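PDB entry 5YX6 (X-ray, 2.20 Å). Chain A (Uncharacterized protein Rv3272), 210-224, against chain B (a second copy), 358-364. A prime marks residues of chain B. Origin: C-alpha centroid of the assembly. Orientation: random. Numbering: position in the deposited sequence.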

# COMPACT_ATOMS: atom_id res chain seq x y z
N ALA A 210 -0.00 5.57 5.99
CA ALA A 210 -0.70 6.55 5.17
C ALA A 210 0.20 7.73 4.85
O ALA A 210 0.26 8.17 3.70
CB ALA A 210 -1.96 7.03 5.86
N VAL A 211 0.91 8.22 5.86
CA VAL A 211 1.90 9.27 5.68
C VAL A 211 2.94 8.80 4.66
O VAL A 211 3.28 9.53 3.73
CB VAL A 211 2.58 9.64 7.02
CG1 VAL A 211 3.89 10.38 6.79
CG2 VAL A 211 1.64 10.48 7.90
N GLY A 212 3.40 7.57 4.82
CA GLY A 212 4.36 6.99 3.91
C GLY A 212 3.90 6.95 2.47
O GLY A 212 4.68 7.22 1.57
N LEU A 213 2.64 6.61 2.25
CA LEU A 213 2.09 6.58 0.89
C LEU A 213 2.09 7.95 0.20
O LEU A 213 2.12 8.02 -1.02
CB LEU A 213 0.67 6.01 0.91
CG LEU A 213 0.57 4.54 1.34
CD1 LEU A 213 -0.89 4.11 1.43
CD2 LEU A 213 1.34 3.61 0.38
N GLN A 214 2.10 9.02 1.00
CA GLN A 214 2.07 10.39 0.48
C GLN A 214 3.41 11.11 0.66
O GLN A 214 3.47 12.33 0.62
CB GLN A 214 1.00 11.21 1.19
CG GLN A 214 -0.35 10.56 1.37
CD GLN A 214 -1.19 11.33 2.36
OE1 GLN A 214 -1.90 12.28 1.99
NE2 GLN A 214 -1.12 10.94 3.63
N ALA A 215 4.47 10.34 0.87
CA ALA A 215 5.75 10.88 1.32
C ALA A 215 6.31 12.01 0.45
O ALA A 215 6.79 13.00 0.97
CB ALA A 215 6.78 9.75 1.44
N ASN A 216 6.25 11.85 -0.88
CA ASN A 216 6.80 12.85 -1.80
C ASN A 216 6.10 14.20 -1.68
O ASN A 216 6.75 15.23 -1.58
CB ASN A 216 6.74 12.37 -3.23
N GLN A 217 4.77 14.18 -1.70
CA GLN A 217 3.99 15.40 -1.52
C GLN A 217 4.13 16.00 -0.13
O GLN A 217 4.14 17.21 0.01
CB GLN A 217 2.51 15.14 -1.82
CG GLN A 217 2.20 15.13 -3.31
CD GLN A 217 2.82 13.97 -4.03
OE1 GLN A 217 2.95 12.87 -3.48
NE2 GLN A 217 3.23 14.19 -5.28
N LEU A 218 4.25 15.15 0.89
CA LEU A 218 4.41 15.65 2.25
C LEU A 218 5.74 16.37 2.39
O LEU A 218 5.86 17.33 3.16
CB LEU A 218 4.34 14.50 3.26
CG LEU A 218 3.14 14.34 4.21
CD1 LEU A 218 2.18 15.49 4.11
CD2 LEU A 218 2.43 13.03 3.97
N MET A 219 6.73 15.92 1.63
CA MET A 219 8.10 16.35 1.83
C MET A 219 8.37 17.82 1.52
O MET A 219 9.16 18.46 2.21
CB MET A 219 9.05 15.48 1.00
CG MET A 219 10.42 15.40 1.63
SD MET A 219 11.57 14.44 0.67
CE MET A 219 11.72 15.43 -0.82
N MET A 220 7.71 18.33 0.48
CA MET A 220 7.82 19.75 0.14
C MET A 220 7.51 20.64 1.34
O MET A 220 8.14 21.68 1.54
CB MET A 220 6.89 20.08 -1.02
N HIS A 221 6.56 20.20 2.17
CA HIS A 221 6.12 20.98 3.32
C HIS A 221 6.97 20.72 4.57
O HIS A 221 6.87 21.45 5.56
CB HIS A 221 4.65 20.68 3.60
CG HIS A 221 3.75 20.93 2.42
ND1 HIS A 221 3.35 22.20 2.05
CD2 HIS A 221 3.20 20.08 1.52
CE1 HIS A 221 2.57 22.11 0.99
NE2 HIS A 221 2.46 20.84 0.65
N LEU A 222 7.83 19.70 4.52
CA LEU A 222 8.74 19.42 5.64
C LEU A 222 9.99 20.27 5.54
O LEU A 222 10.78 20.36 6.48
CB LEU A 222 9.13 17.94 5.69
CG LEU A 222 8.10 16.88 6.11
CD1 LEU A 222 8.67 15.48 5.91
CD2 LEU A 222 7.69 17.08 7.54
N ASN A 223 10.18 20.89 4.38
CA ASN A 223 11.38 21.66 4.12
C ASN A 223 11.06 23.09 3.71
O ASN A 223 10.96 23.41 2.52
CB ASN A 223 12.23 20.97 3.05
CG ASN A 223 12.81 19.64 3.53
OD1 ASN A 223 13.79 19.62 4.27
ND2 ASN A 223 12.20 18.53 3.11
N ARG A 224 10.92 23.95 4.71
CA ARG A 224 10.59 25.36 4.52
C ARG A 224 11.65 26.09 3.70
O ARG A 224 11.51 27.27 3.40
CB ARG A 224 10.40 26.04 5.87
N ASP B 358 21.30 23.33 7.27
CA ASP B 358 20.88 23.04 5.89
C ASP B 358 20.70 21.55 5.59
O ASP B 358 20.92 21.11 4.46
CB ASP B 358 21.88 23.65 4.91
CG ASP B 358 21.88 25.17 4.97
OD1 ASP B 358 20.96 25.79 4.38
OD2 ASP B 358 22.78 25.75 5.60
N THR B 359 20.29 20.80 6.61
CA THR B 359 19.87 19.41 6.42
C THR B 359 18.54 19.37 5.69
O THR B 359 17.81 20.37 5.66
CB THR B 359 19.73 18.66 7.74
OG1 THR B 359 18.82 19.38 8.59
CG2 THR B 359 21.07 18.52 8.45
N ILE B 360 18.20 18.22 5.13
CA ILE B 360 16.95 18.07 4.40
C ILE B 360 16.10 17.05 5.16
O ILE B 360 16.63 16.05 5.65
CB ILE B 360 17.18 17.60 2.96
CG1 ILE B 360 17.99 18.63 2.17
CG2 ILE B 360 15.85 17.30 2.27
CD1 ILE B 360 18.31 18.18 0.77
N THR B 361 14.80 17.32 5.27
CA THR B 361 13.91 16.48 6.06
C THR B 361 13.16 15.48 5.18
O THR B 361 12.59 15.85 4.16
CB THR B 361 12.90 17.35 6.86
OG1 THR B 361 13.62 18.27 7.70
CG2 THR B 361 12.02 16.49 7.75
N VAL B 362 13.20 14.20 5.55
CA VAL B 362 12.44 13.18 4.85
C VAL B 362 11.66 12.30 5.83
O VAL B 362 11.86 12.39 7.05
CB VAL B 362 13.34 12.28 3.96
CG1 VAL B 362 14.15 13.12 2.98
CG2 VAL B 362 14.24 11.42 4.82
N ILE B 363 10.78 11.47 5.29
CA ILE B 363 9.94 10.59 6.10
C ILE B 363 10.49 9.17 6.18
O ILE B 363 10.85 8.59 5.17
CB ILE B 363 8.51 10.55 5.53
CG1 ILE B 363 7.88 11.94 5.63
CG2 ILE B 363 7.65 9.54 6.27
CD1 ILE B 363 6.56 12.04 4.96
N ARG B 364 10.55 8.61 7.39
CA ARG B 364 11.05 7.25 7.58
C ARG B 364 10.07 6.21 7.03
O ARG B 364 8.91 6.53 6.74
CB ARG B 364 11.30 6.99 9.07
CG ARG B 364 10.04 7.04 9.94
CD ARG B 364 10.25 6.42 11.33
NE ARG B 364 9.12 6.69 12.22
CZ ARG B 364 8.01 5.95 12.24
NH1 ARG B 364 7.89 4.91 11.43
NH2 ARG B 364 7.02 6.26 13.07

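The side-chain amide of Asn223 pairs with the backbone of Thr361′ much as a neighbouring strand would. Thr361′ N donates to Asn223 OD1 at 2.7 Å, with an N-H...O angle of 169°. Asn223 ND2 donates to Thr361′ O at 2.9 Å, with an angle of 160°. One planar amide therefore satisfies both the NH and the carbonyl of a single strand residue. These are the two hydrogen bonds between the stretches. Asn223 ND2 also donates to Met219 O at 3.2 Å, within its own chain. This bond ties the amide back to the helix it follows.

The rest of the contact is largely apolar. Helix 215-222 runs roughly antiparallel to strand 360-363 of chain B, at 149°, and the axes approach to 7.7 Å. Ile363′ has the largest covered area of any residue here, 110 Å². Its CB points toward the helix, and chi1 m with chi2 t extends the chain to CD1. Ile363′ CD1 lies 3.6 Å from Val211 CG1 and 3.7 Å from Leu218 CB. Ala215 presents little bulk, and its CA comes within 3.9 Å of Ile363′ CD1. Leu222 CD1 packs on Ile363′ CG1 at 3.6 Å.

Thr361′ also points toward the helix, as expected for alternate residues of a strand. Thr361′ CG2 lies 3.8 Å from Leu222 CB. Its OG1 is hydrogen-bonded elsewhere in the structure.

Val362′, between them, points its CB away from the helix. It still makes contact, because Met219 reaches it: Met219 SD lies 3.7 Å from Val362′ CG1. Met219 leaves its backbone sideways, with chi1 and chi2 both t. Met219 CG also passes 3.4 Å from Thr361′ O, the carbonyl that accepts from Asn223 ND2.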